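Local coordinates for catalase (Pseudomonas syringae, PDB 1M7S), which breaks down hydrogen peroxide into water and oxygen with the help of heme, protecting cells from its toxic effects, at residues F250-L255 / I287-L292; H142-D147 / S156-F161; Y452-D457 / K474-A479; K111-D116 / Q351-V356. All coordinates share one frame; numbering follows the deposited sequence.

How the interactions relate
Interactions 1 and 4 belong to the beta barrel. Both reach the same antiparallel sheet, interaction 1 through strands 252-260 and 284-295 and interaction 4 through strand 107-114. Their centres are about 20 Å apart. Interaction 2 joins helices 137-144 and 155-163, about 36 Å from interaction 1 between centres and on the opposite side of the chain's centre. Interaction 3 lies in the C-terminal helices, about 22 Å from interaction 2 between centres. Along the chain, interactions 1 and 2 are both nested inside the loop closed by interaction 4, and interaction 3 follows them all. Interactions 1 and 4 thus pair and cover barrel strands, interaction 2 joins helices at a subunit contact, and interaction 3 packs C-terminal helices.

Interaction 1: residues F250-L255 / I287-L292; sequences FPKWDL and IGQMVL
Two neighbouring antiparallel strands of the catalase beta barrel, 252-260 and 284-295, meet here, and a classic beta bulge interrupts their pairing where Ile287 and Gly288 both face Leu255. Trp253 and Met290 form a hydrogen-bonded pair: Met290 N donates to Trp253 O at 2.8 Å, and Trp253 N donates back to Met290 O. Leu292 N to Pro251 O continues the ladder. Leu292 O, buried by the contact, has no partner in the model. At the bulge, Ile287 N donates to Leu255 O at 2.7 Å. Leu255 N reaches Gly288 O from above the carbonyl plane, 40° out of it.

One face carries Lys252, Asp254, Gln289 and Val291. Gln289 is extended, with CG anti to the backbone N (chi1 178°). Its NE2 donates to Asp254 OD1 at 2.9 Å, on the syn side of the carboxylate and somewhat out of its plane. The amide and carboxylate planes are only 15° apart. The other branch of the amide, Gln289 OE1, lies 3.1 Å from Lys252 CE.

The face of Trp253, Leu255 and Met290 is largely apolar; Leu292 and Ile287 reach it from the ends. Leu292 CD1 touches Trp253 CZ3 at 3.6 Å, the two side chains crossing at about a right angle. Leu255 CD2 meets Ile287 CD1 at 3.7 Å. Trp253 NE1 is bonded to Met188 O, and Phe108 makes an edge-to-face contact with the indole. Strand 82-90 packs against Met290 and Leu292.

The chemistry is therefore divided by face. The amide-carboxylate bond fixes the turn of the Gln289 amide on one, and apolar side chains pack on the other.

Interaction 2: residues H142-D147 / S156-F161; sequences HAFKPD and SRRFDF
Arg157 and Arg158 reach segment 142-147 along different torsional paths. Arg157 CG is anti to its carbonyl carbon (chi1 -59°), whereas Arg158 CG sits between the backbone N and the carbonyl carbon (chi1 71°). Both chains bend at chi3.

The Arg157 guanidinium grips a single acceptor end-on. NH1 and NH2 donate to His142 O at 3.0 Å and 3.1 Å, with the oxygen in the guanidinium plane. The NH2 nitrogen stands above the carbonyl plane of His142. Asp147 CA lies over one face of this guanidinium. Asp147 OD2 is 4.3 Å from Arg157 NE, well out of the plane, so charge attraction alone is likely there; this oxygen forms its salt bridge with Arg149.

Arg158 sets its guanidinium face against the edge of the Phe144 ring. Phe144 CD2 is 3.5 Å from Arg158 CZ, with the planes 80° apart. Arg158 NH1 also donates to Phe144 O at 3.2 Å, in the carbonyl plane and on a lone pair, though the oxygen is tilted from the guanidinium plane. A water bonds Ala143 O and Arg158 NE. Ala143 CB packs on Phe161 CB at 3.6 Å.

The contact ties the end of helix 137-144 and the following turn to helix 155-163. Leu175 of helix 169-176 touches both Phe144 and Arg158, and Tyr176 OH bonds Arg158 NH2. Subunit contacts add to this: Arg157 NE donates to Gly373 O of the second subunit, and His142 NE2 bonds Glu44 of the third. Phe159, in turn, packs on helix 424-438.

Interaction 3: residues Y452-D457 / K474-A479; sequences YLYKED and KVKSLA. Unlike the reference sequence in segment 452-457: Tyr452 (reference Val).
Tyr454 carries most of the contact from helix 452-456 to helix 474-479, whose segment axes run 67° apart and approach to 8.8 Å. The segments belong to helices 443-456 and 472-480 of the C-terminal helical region, away from the annotated sites. Tyr454 CG is anti to the backbone N (chi1 -169°). Tyr454 CB touches Val475 CG1 at 3.8 Å, near the base of the side chain. Farther out, Tyr454 CD2 meets Ala479 CB at 3.6 Å. Lys476 brings its CG over one face of the ring, 4.2 Å from the ring centroid of Tyr454 and 28° off the normal, a CH-pi contact. Lys476 CE goes on toward the hydroxyl, 3.6 Å from Tyr454 OH.

Lys455 follows, its chain bent at chi2. Its CB is 4.4 Å from Ala479 CB. Lys455 NZ donates to a water at 2.8 Å; the water lies within bonding distance of Ala479 O and probably links the two. The same NZ forms a salt bridge with Asp484, the C-terminal residue.

Direct contact is thus apolar at Val475 and Ala479, with one CH-pi contact from the CG methylene of Lys476. The polar link, probably through water, lies near the charged Lys455 amine.

Interaction 4: residues K111-D116 / Q351-V356; sequences KFYTAD and QPKVAV
The Tyr113 ring has a lysine on each face. Lys353 NZ lies over one, 3.7 Å from the ring centroid of Tyr113 and 22° off the normal, in a cation-pi contact. Lys111 CG lies over the opposite face, offset toward the rim. At the edge, near the ring plane, Gln351 O is 3.4 Å from Tyr113 CE1.

In Lys353, chi1 (-57°) sets CG anti to the carbonyl carbon; the bends at chi2, chi3 and chi4 then bring the chain back over the tyrosine. Lys353 CE touches Tyr113 CB at 3.7 Å, and Lys353 NZ comes closest to Tyr113 CG, at 3.4 Å. The ammonium is therefore offset toward the CB side of the ring. Tyr113 OH is bonded to Val349 O, so the ring is held at its far end as well.

Farther along, Val354 CG1 touches Ala115 O at 3.3 Å. A water joins the backbones: it donates to Thr114 O at 2.7 Å and accepts from Lys353 N at 2.8 Å. Gly9 of the fourth subunit packs on Val354.

Strand 107-114 ends here. Tyr113 is the centre of an inverse gamma turn. Thr114 OG1 then accepts from Asp116 N at 3.0 Å, which makes an ST turn leading toward strand 117-124; the same hydroxyl also bonds Gly117 O. The arrangement is that of a barrel hairpin whose turn region is covered by the long loop after helix 323-339.

Interaction 1: residues F250-L255 / I287-L292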
loop_
_atom_site.group_PDB
_atom_site.type_symbol
_atom_site.label_atom_id
_atom_site.label_comp_id
_atom_site.label_asym_id
_atom_site.label_seq_id
_atom_site.Cartn_x
_atom_site.Cartn_y
_atom_site.Cartn_z
ATOM N N PHE A 250 39.325 6.059 -7.048
ATOM C CA PHE A 250 38.500 5.452 -6.012
ATOM C C PHE A 250 38.837 5.911 -4.618
ATOM O O PHE A 250 39.947 5.784 -4.076
ATOM C CB PHE A 250 38.631 3.935 -6.145
ATOM C CG PHE A 250 38.400 3.394 -7.517
ATOM C CD1 PHE A 250 39.198 2.373 -8.007
ATOM C CD2 PHE A 250 37.383 3.879 -8.338
ATOM C CE1 PHE A 250 38.972 1.862 -9.285
ATOM C CE2 PHE A 250 37.155 3.390 -9.601
ATOM C CZ PHE A 250 37.942 2.363 -10.066
ATOM N N PRO A 251 37.830 6.462 -3.938
ATOM C CA PRO A 251 38.003 6.932 -2.563
ATOM C C PRO A 251 38.135 5.748 -1.624
ATOM O O PRO A 251 37.532 4.682 -1.778
ATOM C CB PRO A 251 36.726 7.742 -2.218
ATOM C CG PRO A 251 35.714 7.047 -3.110
ATOM C CD PRO A 251 36.444 6.641 -4.386
ATOM N N LYS A 252 38.996 5.943 -0.618
ATOM C CA LYS A 252 39.208 4.953 0.421
ATOM C C LYS A 252 39.128 5.491 1.846
ATOM O O LYS A 252 39.448 6.629 2.165
ATOM C CB LYS A 252 40.645 4.388 0.290
ATOM C CG LYS A 252 40.725 3.481 -0.960
ATOM C CD LYS A 252 42.187 3.272 -1.400
ATOM C CE LYS A 252 43.192 3.202 -0.308
ATOM N NZ LYS A 252 43.969 4.427 0.006
ATOM N N TRP A 253 38.766 4.542 2.750
ATOM C CA TRP A 253 38.714 4.876 4.158
ATOM C C TRP A 253 39.292 3.704 4.991
ATOM O O TRP A 253 39.031 2.549 4.719
ATOM C CB TRP A 253 37.279 5.077 4.624
ATOM C CG TRP A 253 36.585 6.329 4.183
ATOM C CD1 TRP A 253 36.378 7.467 4.904
ATOM C CD2 TRP A 253 35.983 6.518 2.906
ATOM N NE1 TRP A 253 35.685 8.388 4.116
ATOM C CE2 TRP A 253 35.409 7.796 2.896
ATOM C CE3 TRP A 253 35.826 5.697 1.765
ATOM C CZ2 TRP A 253 34.727 8.295 1.793
ATOM C CZ3 TRP A 253 35.178 6.205 0.659
ATOM C CH2 TRP A 253 34.602 7.511 0.670
ATOM N N ASP A 254 40.135 4.030 5.949
ATOM C CA ASP A 254 40.666 3.063 6.903
ATOM C C ASP A 254 39.663 2.969 8.055
ATOM O O ASP A 254 39.169 4.018 8.513
ATOM C CB ASP A 254 42.033 3.478 7.442
ATOM C CG ASP A 254 43.169 3.012 6.504
ATOM O OD1 ASP A 254 42.925 2.171 5.627
ATOM O OD2 ASP A 254 44.293 3.527 6.670
ATOM N N LEU A 255 39.346 1.747 8.458
ATOM C CA LEU A 255 38.445 1.548 9.607
ATOM C C LEU A 255 39.243 1.375 10.888
ATOM O O LEU A 255 40.120 0.492 10.985
ATOM C CB LEU A 255 37.568 0.305 9.371
ATOM C CG LEU A 255 36.542 -0.050 10.451
ATOM C CD1 LEU A 255 35.553 1.133 10.621
ATOM C CD2 LEU A 255 35.831 -1.338 10.112
ATOM N N ILE A 287 41.628 -1.664 11.738
ATOM C CA ILE A 287 41.213 -3.033 11.534
ATOM C C ILE A 287 40.888 -3.403 10.093
ATOM O O ILE A 287 40.552 -4.584 9.849
ATOM C CB ILE A 287 39.987 -3.414 12.397
ATOM C CG1 ILE A 287 38.737 -2.554 12.094
ATOM C CG2 ILE A 287 40.330 -3.316 13.880
ATOM C CD1 ILE A 287 37.507 -3.190 12.776
ATOM N N GLY A 288 41.027 -2.461 9.166
ATOM C CA GLY A 288 40.717 -2.807 7.768
ATOM C C GLY A 288 40.683 -1.521 6.913
ATOM O O GLY A 288 40.860 -0.416 7.410
ATOM N N GLN A 289 40.277 -1.751 5.667
ATOM C CA GLN A 289 40.256 -0.664 4.676
ATOM C C GLN A 289 39.153 -0.936 3.673
ATOM O O GLN A 289 38.937 -2.061 3.215
ATOM C CB GLN A 289 41.603 -0.402 3.995
ATOM C CG GLN A 289 41.553 0.706 2.937
ATOM C CD GLN A 289 42.949 0.946 2.341
ATOM O OE1 GLN A 289 43.150 0.479 1.214
ATOM N NE2 GLN A 289 43.863 1.656 2.969
ATOM N N MET A 290 38.420 0.166 3.357
ATOM C CA MET A 290 37.332 0.025 2.375
ATOM C C MET A 290 37.651 0.906 1.157
ATOM O O MET A 290 38.180 2.002 1.295
ATOM C CB MET A 290 35.997 0.452 3.019
ATOM C CG MET A 290 34.835 0.441 2.019
ATOM S SD MET A 290 33.218 0.661 2.846
ATOM C CE MET A 290 33.449 2.244 3.591
ATOM N N VAL A 291 37.394 0.410 -0.037
ATOM C CA VAL A 291 37.586 1.187 -1.254
ATOM C C VAL A 291 36.243 1.180 -1.983
ATOM O O VAL A 291 35.634 0.140 -2.119
ATOM C CB VAL A 291 38.664 0.617 -2.214
ATOM C CG1 VAL A 291 38.324 -0.809 -2.594
ATOM C CG2 VAL A 291 38.801 1.528 -3.404
ATOM N N LEU A 292 35.782 2.317 -2.481
ATOM C CA LEU A 292 34.515 2.370 -3.206
ATOM C C LEU A 292 34.889 2.543 -4.687
ATOM O O LEU A 292 35.525 3.531 -5.031
ATOM C CB LEU A 292 33.628 3.502 -2.652
ATOM C CG LEU A 292 33.266 3.366 -1.158
ATOM C CD1 LEU A 292 32.295 4.451 -0.673
ATOM C CD2 LEU A 292 32.707 1.961 -0.853
#

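Interaction 2: residues H142-D147 / S156-F161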
loop_
_atom_site.group_PDB
_atom_site.type_symbol
_atom_site.label_atom_id
_atom_site.label_comp_id
_atom_site.label_asym_id
_atom_site.label_seq_id
_atom_site.Cartn_x
_atom_site.Cartn_y
_atom_site.Cartn_z
ATOM N N HIS A 142 10.995 16.541 13.566
ATOM C CA HIS A 142 9.934 17.533 13.271
ATOM C C HIS A 142 10.404 18.959 13.505
ATOM O O HIS A 142 10.066 19.866 12.687
ATOM C CB HIS A 142 8.725 17.250 14.206
ATOM C CG HIS A 142 7.971 16.004 13.815
ATOM N ND1 HIS A 142 6.822 15.593 14.436
ATOM C CD2 HIS A 142 8.210 15.099 12.834
ATOM C CE1 HIS A 142 6.398 14.464 13.866
ATOM N NE2 HIS A 142 7.213 14.160 12.878
ATOM N N ALA A 143 11.173 19.225 14.531
ATOM C CA ALA A 143 11.712 20.559 14.796
ATOM C C ALA A 143 12.725 21.003 13.757
ATOM O O ALA A 143 12.737 22.189 13.470
ATOM C CB ALA A 143 12.324 20.664 16.190
ATOM N N PHE A 144 13.636 20.107 13.307
ATOM C CA PHE A 144 14.582 20.445 12.260
ATOM C C PHE A 144 13.982 20.629 10.877
ATOM O O PHE A 144 14.521 21.419 10.056
ATOM C CB PHE A 144 15.556 19.250 12.084
ATOM C CG PHE A 144 16.839 19.302 12.878
ATOM C CD1 PHE A 144 17.221 18.193 13.619
ATOM C CD2 PHE A 144 17.682 20.381 12.796
ATOM C CE1 PHE A 144 18.406 18.205 14.352
ATOM C CE2 PHE A 144 18.881 20.409 13.496
ATOM C CZ PHE A 144 19.228 19.309 14.270
ATOM N N LYS A 145 12.959 19.846 10.516
ATOM C CA LYS A 145 12.403 19.877 9.167
ATOM C C LYS A 145 11.729 21.239 8.900
ATOM O O LYS A 145 11.462 21.943 9.861
ATOM C CB LYS A 145 11.286 18.828 9.095
ATOM C CG LYS A 145 11.720 17.354 9.063
ATOM C CD LYS A 145 11.954 16.969 7.602
ATOM C CE LYS A 145 12.308 15.452 7.629
ATOM N NZ LYS A 145 12.525 15.053 6.215
ATOM N N PRO A 146 11.411 21.548 7.663
ATOM C CA PRO A 146 10.694 22.746 7.277
ATOM C C PRO A 146 9.395 22.862 8.053
ATOM O O PRO A 146 8.766 21.903 8.504
ATOM C CB PRO A 146 10.397 22.598 5.752
ATOM C CG PRO A 146 11.523 21.667 5.344
ATOM C CD PRO A 146 11.853 20.738 6.507
ATOM N N ASP A 147 8.949 24.097 8.238
ATOM C CA ASP A 147 7.696 24.368 8.999
ATOM C C ASP A 147 6.554 23.597 8.333
ATOM O O ASP A 147 6.394 23.667 7.124
ATOM C CB ASP A 147 7.480 25.866 8.829
ATOM C CG ASP A 147 6.414 26.453 9.747
ATOM O OD1 ASP A 147 5.290 25.927 9.774
ATOM O OD2 ASP A 147 6.749 27.465 10.389
ATOM N N SER A 156 13.589 29.163 13.969
ATOM C CA SER A 156 13.059 29.396 15.302
ATOM C C SER A 156 12.507 28.108 15.887
ATOM O O SER A 156 12.425 28.030 17.133
ATOM C CB SER A 156 12.039 30.562 15.213
ATOM O OG SER A 156 10.895 30.095 14.489
ATOM N N ARG A 157 11.984 27.192 15.066
ATOM C CA ARG A 157 11.374 25.968 15.524
ATOM C C ARG A 157 12.385 25.020 16.171
ATOM O O ARG A 157 12.116 24.539 17.272
ATOM C CB ARG A 157 10.630 25.281 14.350
ATOM C CG ARG A 157 9.522 26.150 13.720
ATOM C CD ARG A 157 8.759 25.524 12.556
ATOM N NE ARG A 157 8.150 24.289 12.985
ATOM C CZ ARG A 157 8.595 23.032 12.854
ATOM N NH1 ARG A 157 9.713 22.833 12.179
ATOM N NH2 ARG A 157 7.924 22.031 13.382
ATOM N N ARG A 158 13.532 24.805 15.534
ATOM C CA ARG A 158 14.536 23.909 16.139
ATOM C C ARG A 158 15.091 24.531 17.432
ATOM O O ARG A 158 15.410 23.764 18.341
ATOM C CB ARG A 158 15.682 23.617 15.174
ATOM C CG ARG A 158 16.675 24.739 14.862
ATOM C CD ARG A 158 17.712 24.339 13.818
ATOM N NE ARG A 158 17.136 23.910 12.546
ATOM C CZ ARG A 158 17.832 23.592 11.455
ATOM N NH1 ARG A 158 17.213 23.160 10.347
ATOM N NH2 ARG A 158 19.142 23.759 11.454
ATOM N N PHE A 159 15.085 25.867 17.520
ATOM C CA PHE A 159 15.675 26.447 18.743
ATOM C C PHE A 159 14.702 26.540 19.893
ATOM O O PHE A 159 15.129 26.457 21.051
ATOM C CB PHE A 159 16.443 27.741 18.509
ATOM C CG PHE A 159 17.656 27.525 17.624
ATOM C CD1 PHE A 159 17.743 28.150 16.412
ATOM C CD2 PHE A 159 18.688 26.700 18.087
ATOM C CE1 PHE A 159 18.861 27.961 15.597
ATOM C CE2 PHE A 159 19.806 26.508 17.276
ATOM C CZ PHE A 159 19.905 27.139 16.037
ATOM N N ASP A 160 13.413 26.518 19.627
ATOM C CA ASP A 160 12.412 26.348 20.680
ATOM C C ASP A 160 12.619 24.941 21.251
ATOM O O ASP A 160 12.811 24.723 22.469
ATOM C CB ASP A 160 11.019 26.488 20.031
ATOM C CG ASP A 160 9.850 26.126 20.917
ATOM O OD1 ASP A 160 10.020 26.216 22.146
ATOM O OD2 ASP A 160 8.768 25.773 20.391
ATOM N N PHE A 161 12.763 23.921 20.388
ATOM C CA PHE A 161 13.000 22.540 20.858
ATOM C C PHE A 161 14.311 22.409 21.614
ATOM O O PHE A 161 14.352 21.996 22.793
ATOM C CB PHE A 161 12.992 21.570 19.646
ATOM C CG PHE A 161 13.287 20.128 19.976
ATOM C CD1 PHE A 161 12.431 19.293 20.669
ATOM C CD2 PHE A 161 14.531 19.641 19.614
ATOM C CE1 PHE A 161 12.756 17.972 20.955
ATOM C CE2 PHE A 161 14.876 18.321 19.898
ATOM C CZ PHE A 161 13.999 17.504 20.552
HETATM O O HOH W 1 14.204 24.295 12.362
#

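Interaction 3: residues Y452-D457 / K474-A479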
loop_
_atom_site.group_PDB
_atom_site.type_symbol
_atom_site.label_atom_id
_atom_site.label_comp_id
_atom_site.label_asym_id
_atom_site.label_seq_id
_atom_site.Cartn_x
_atom_site.Cartn_y
_atom_site.Cartn_z
ATOM N N TYR A 452 23.819 27.965 26.854
ATOM C CA TYR A 452 24.503 26.684 26.603
ATOM C C TYR A 452 25.839 26.887 25.942
ATOM O O TYR A 452 26.847 26.292 26.326
ATOM C CB TYR A 452 23.623 25.751 25.761
ATOM C CG TYR A 452 22.289 25.409 26.425
ATOM C CD1 TYR A 452 21.244 24.939 25.615
ATOM C CD2 TYR A 452 22.093 25.443 27.795
ATOM C CE1 TYR A 452 20.038 24.581 26.190
ATOM C CE2 TYR A 452 20.881 25.115 28.375
ATOM C CZ TYR A 452 19.851 24.668 27.562
ATOM O OH TYR A 452 18.639 24.340 28.104
ATOM N N LEU A 453 25.933 27.762 24.942
ATOM C CA LEU A 453 27.149 28.053 24.218
ATOM C C LEU A 453 28.146 28.772 25.129
ATOM O O LEU A 453 29.347 28.485 25.115
ATOM C CB LEU A 453 26.813 28.915 23.002
ATOM C CG LEU A 453 25.772 28.335 22.015
ATOM C CD1 LEU A 453 25.715 29.254 20.783
ATOM C CD2 LEU A 453 26.193 26.918 21.647
ATOM N N TYR A 454 27.607 29.653 25.955
ATOM C CA TYR A 454 28.471 30.411 26.906
ATOM C C TYR A 454 29.057 29.490 27.939
ATOM O O TYR A 454 30.184 29.684 28.413
ATOM C CB TYR A 454 27.609 31.475 27.630
ATOM C CG TYR A 454 28.501 32.455 28.403
ATOM C CD1 TYR A 454 29.007 33.568 27.763
ATOM C CD2 TYR A 454 28.823 32.207 29.727
ATOM C CE1 TYR A 454 29.844 34.467 28.439
ATOM C CE2 TYR A 454 29.680 33.094 30.389
ATOM C CZ TYR A 454 30.148 34.215 29.744
ATOM O OH TYR A 454 30.992 35.083 30.421
ATOM N N LYS A 455 28.315 28.468 28.331
ATOM C CA LYS A 455 28.825 27.521 29.339
ATOM C C LYS A 455 29.862 26.605 28.718
ATOM O O LYS A 455 30.797 26.226 29.425
ATOM C CB LYS A 455 27.634 26.801 29.952
ATOM C CG LYS A 455 27.963 25.743 30.985
ATOM C CD LYS A 455 28.578 26.369 32.236
ATOM C CE LYS A 455 28.603 25.254 33.288
ATOM N NZ LYS A 455 29.688 25.429 34.267
ATOM N N GLU A 456 29.760 26.235 27.450
ATOM C CA GLU A 456 30.722 25.475 26.681
ATOM C C GLU A 456 32.039 26.278 26.606
ATOM O O GLU A 456 33.153 25.803 26.920
ATOM C CB GLU A 456 30.203 25.222 25.237
ATOM N N ASP A 457 31.886 27.550 26.230
ATOM C CA ASP A 457 33.042 28.476 26.202
ATOM C C ASP A 457 32.513 29.902 26.173
ATOM O O ASP A 457 31.696 30.281 25.333
ATOM C CB ASP A 457 33.924 28.181 24.997
ATOM C CG ASP A 457 35.124 29.086 24.873
ATOM O OD1 ASP A 457 36.250 28.613 25.084
ATOM O OD2 ASP A 457 34.973 30.290 24.575
ATOM N N LYS A 474 21.734 38.509 30.576
ATOM C CA LYS A 474 20.829 37.397 30.857
ATOM C C LYS A 474 21.535 36.073 30.504
ATOM O O LYS A 474 21.437 35.098 31.262
ATOM C CB LYS A 474 19.528 37.514 30.078
ATOM C CG LYS A 474 18.549 36.380 30.300
ATOM C CD LYS A 474 17.807 36.469 31.626
ATOM C CE LYS A 474 16.839 35.316 31.762
ATOM N NZ LYS A 474 16.613 34.831 33.144
ATOM N N VAL A 475 22.293 36.113 29.390
ATOM C CA VAL A 475 23.045 34.889 29.034
ATOM C C VAL A 475 23.992 34.503 30.154
ATOM O O VAL A 475 24.108 33.337 30.548
ATOM C CB VAL A 475 23.826 35.100 27.736
ATOM C CG1 VAL A 475 24.789 33.978 27.387
ATOM C CG2 VAL A 475 22.823 35.332 26.603
ATOM N N LYS A 476 24.814 35.458 30.623
ATOM C CA LYS A 476 25.729 35.159 31.704
ATOM C C LYS A 476 25.044 34.669 32.968
ATOM O O LYS A 476 25.576 33.728 33.553
ATOM C CB LYS A 476 26.593 36.387 32.027
ATOM C CG LYS A 476 27.611 36.628 30.918
ATOM C CD LYS A 476 28.429 37.848 31.295
ATOM C CE LYS A 476 29.302 38.281 30.120
ATOM N NZ LYS A 476 30.363 39.205 30.615
ATOM N N SER A 477 23.914 35.220 33.377
ATOM C CA SER A 477 23.271 34.758 34.608
ATOM C C SER A 477 22.617 33.402 34.445
ATOM O O SER A 477 22.699 32.550 35.368
ATOM C CB SER A 477 22.335 35.812 35.179
ATOM O OG SER A 477 21.053 35.786 34.582
ATOM N N LEU A 478 21.999 33.143 33.297
ATOM C CA LEU A 478 21.526 31.794 33.014
ATOM C C LEU A 478 22.739 30.846 33.026
ATOM O O LEU A 478 22.692 29.831 33.719
ATOM C CB LEU A 478 20.792 31.707 31.682
ATOM C CG LEU A 478 19.405 32.310 31.542
ATOM C CD1 LEU A 478 18.969 32.196 30.071
ATOM C CD2 LEU A 478 18.297 31.649 32.345
ATOM N N ALA A 479 23.864 31.143 32.385
ATOM C CA ALA A 479 24.971 30.169 32.423
ATOM C C ALA A 479 25.525 29.878 33.810
ATOM O O ALA A 479 25.944 28.758 34.120
ATOM C CB ALA A 479 26.095 30.617 31.522
HETATM O O HOH W 2 28.051 27.435 35.350
#

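Interaction 4: residues K111-D116 / Q351-V356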
loop_
_atom_site.group_PDB
_atom_site.type_symbol
_atom_site.label_atom_id
_atom_site.label_comp_id
_atom_site.label_asym_id
_atom_site.label_seq_id
_atom_site.Cartn_x
_atom_site.Cartn_y
_atom_site.Cartn_z
ATOM N N LYS A 111 26.551 -1.355 3.899
ATOM C CA LYS A 111 25.988 -2.680 3.968
ATOM C C LYS A 111 27.154 -3.668 3.645
ATOM O O LYS A 111 27.665 -3.593 2.527
ATOM C CB LYS A 111 24.899 -2.857 2.920
ATOM C CG LYS A 111 24.291 -4.243 2.861
ATOM C CD LYS A 111 23.018 -4.360 1.999
ATOM C CE LYS A 111 21.865 -3.541 2.590
ATOM N NZ LYS A 111 21.489 -3.995 3.967
ATOM N N PHE A 112 27.512 -4.473 4.637
ATOM C CA PHE A 112 28.623 -5.421 4.349
ATOM C C PHE A 112 28.006 -6.768 4.026
ATOM O O PHE A 112 27.211 -7.276 4.823
ATOM C CB PHE A 112 29.461 -5.612 5.597
ATOM C CG PHE A 112 30.319 -4.496 6.074
ATOM C CD1 PHE A 112 29.798 -3.492 6.896
ATOM C CD2 PHE A 112 31.663 -4.422 5.753
ATOM C CE1 PHE A 112 30.613 -2.488 7.395
ATOM C CE2 PHE A 112 32.465 -3.416 6.244
ATOM C CZ PHE A 112 31.962 -2.422 7.084
ATOM N N TYR A 113 28.243 -7.346 2.858
ATOM C CA TYR A 113 27.596 -8.600 2.499
ATOM C C TYR A 113 28.539 -9.738 2.983
ATOM O O TYR A 113 29.246 -10.268 2.130
ATOM C CB TYR A 113 27.371 -8.687 1.014
ATOM C CG TYR A 113 26.437 -7.631 0.392
ATOM C CD1 TYR A 113 25.097 -7.854 0.307
ATOM C CD2 TYR A 113 26.975 -6.469 -0.104
ATOM C CE1 TYR A 113 24.238 -6.911 -0.284
ATOM C CE2 TYR A 113 26.158 -5.496 -0.725
ATOM C CZ TYR A 113 24.805 -5.752 -0.793
ATOM O OH TYR A 113 23.985 -4.810 -1.400
ATOM N N THR A 114 28.555 -9.919 4.289
ATOM C CA THR A 114 29.536 -10.853 4.881
ATOM C C THR A 114 29.144 -12.298 4.675
ATOM O O THR A 114 28.041 -12.704 4.350
ATOM C CB THR A 114 29.808 -10.678 6.392
ATOM O OG1 THR A 114 28.880 -11.438 7.157
ATOM C CG2 THR A 114 29.743 -9.197 6.793
ATOM N N ALA A 115 30.165 -13.123 4.977
ATOM C CA ALA A 115 29.981 -14.584 4.875
ATOM C C ALA A 115 29.123 -15.140 5.978
ATOM O O ALA A 115 28.832 -16.349 5.935
ATOM C CB ALA A 115 31.420 -15.162 4.958
ATOM N N ASP A 116 28.686 -14.390 6.981
ATOM C CA ASP A 116 27.794 -14.750 8.033
ATOM C C ASP A 116 26.421 -14.027 7.911
ATOM O O ASP A 116 25.597 -14.190 8.797
ATOM C CB ASP A 116 28.250 -14.331 9.438
ATOM C CG ASP A 116 29.637 -14.655 9.878
ATOM O OD1 ASP A 116 30.235 -15.603 9.301
ATOM O OD2 ASP A 116 30.102 -13.955 10.827
ATOM N N GLN A 351 19.627 -8.636 -0.734
ATOM C CA GLN A 351 19.843 -10.061 -0.381
ATOM C C GLN A 351 21.243 -10.292 0.183
ATOM O O GLN A 351 22.208 -9.662 -0.215
ATOM C CB GLN A 351 19.747 -10.891 -1.677
ATOM C CG GLN A 351 18.365 -11.072 -2.244
ATOM C CD GLN A 351 18.408 -11.607 -3.678
ATOM O OE1 GLN A 351 19.415 -12.079 -4.206
ATOM N NE2 GLN A 351 17.306 -11.491 -4.393
ATOM N N PRO A 352 21.384 -11.247 1.090
ATOM C CA PRO A 352 22.675 -11.614 1.646
ATOM C C PRO A 352 23.372 -12.509 0.602
ATOM O O PRO A 352 22.679 -13.039 -0.297
ATOM C CB PRO A 352 22.381 -12.477 2.876
ATOM C CG PRO A 352 21.019 -13.038 2.560
ATOM C CD PRO A 352 20.284 -12.054 1.626
ATOM N N LYS A 353 24.642 -12.767 0.806
ATOM C CA LYS A 353 25.433 -13.607 -0.069
ATOM C C LYS A 353 25.462 -15.052 0.475
ATOM O O LYS A 353 26.314 -15.829 0.040
ATOM C CB LYS A 353 26.882 -13.236 -0.138
ATOM C CG LYS A 353 27.644 -12.033 -0.474
ATOM C CD LYS A 353 27.461 -11.517 -1.883
ATOM C CE LYS A 353 26.271 -10.567 -1.918
ATOM N NZ LYS A 353 26.649 -9.277 -2.576
ATOM N N VAL A 354 24.672 -15.383 1.458
ATOM C CA VAL A 354 24.536 -16.675 2.085
ATOM C C VAL A 354 23.052 -17.048 2.036
ATOM O O VAL A 354 22.186 -16.213 1.757
ATOM C CB VAL A 354 25.016 -16.730 3.554
ATOM C CG1 VAL A 354 26.511 -16.493 3.616
ATOM C CG2 VAL A 354 24.265 -15.710 4.390
ATOM N N ALA A 355 22.754 -18.303 2.346
ATOM C CA ALA A 355 21.397 -18.835 2.269
ATOM C C ALA A 355 20.449 -18.284 3.307
ATOM O O ALA A 355 20.922 -17.860 4.367
ATOM C CB ALA A 355 21.521 -20.365 2.450
ATOM N N VAL A 356 19.180 -18.127 2.967
ATOM C CA VAL A 356 18.135 -17.713 3.909
ATOM C C VAL A 356 17.216 -18.916 4.083
ATOM O O VAL A 356 16.685 -19.500 3.117
ATOM C CB VAL A 356 17.325 -16.506 3.381
ATOM C CG1 VAL A 356 16.101 -16.189 4.205
ATOM C CG2 VAL A 356 18.293 -15.317 3.253
HETATM O O HOH W 3 25.754 -11.773 3.179
#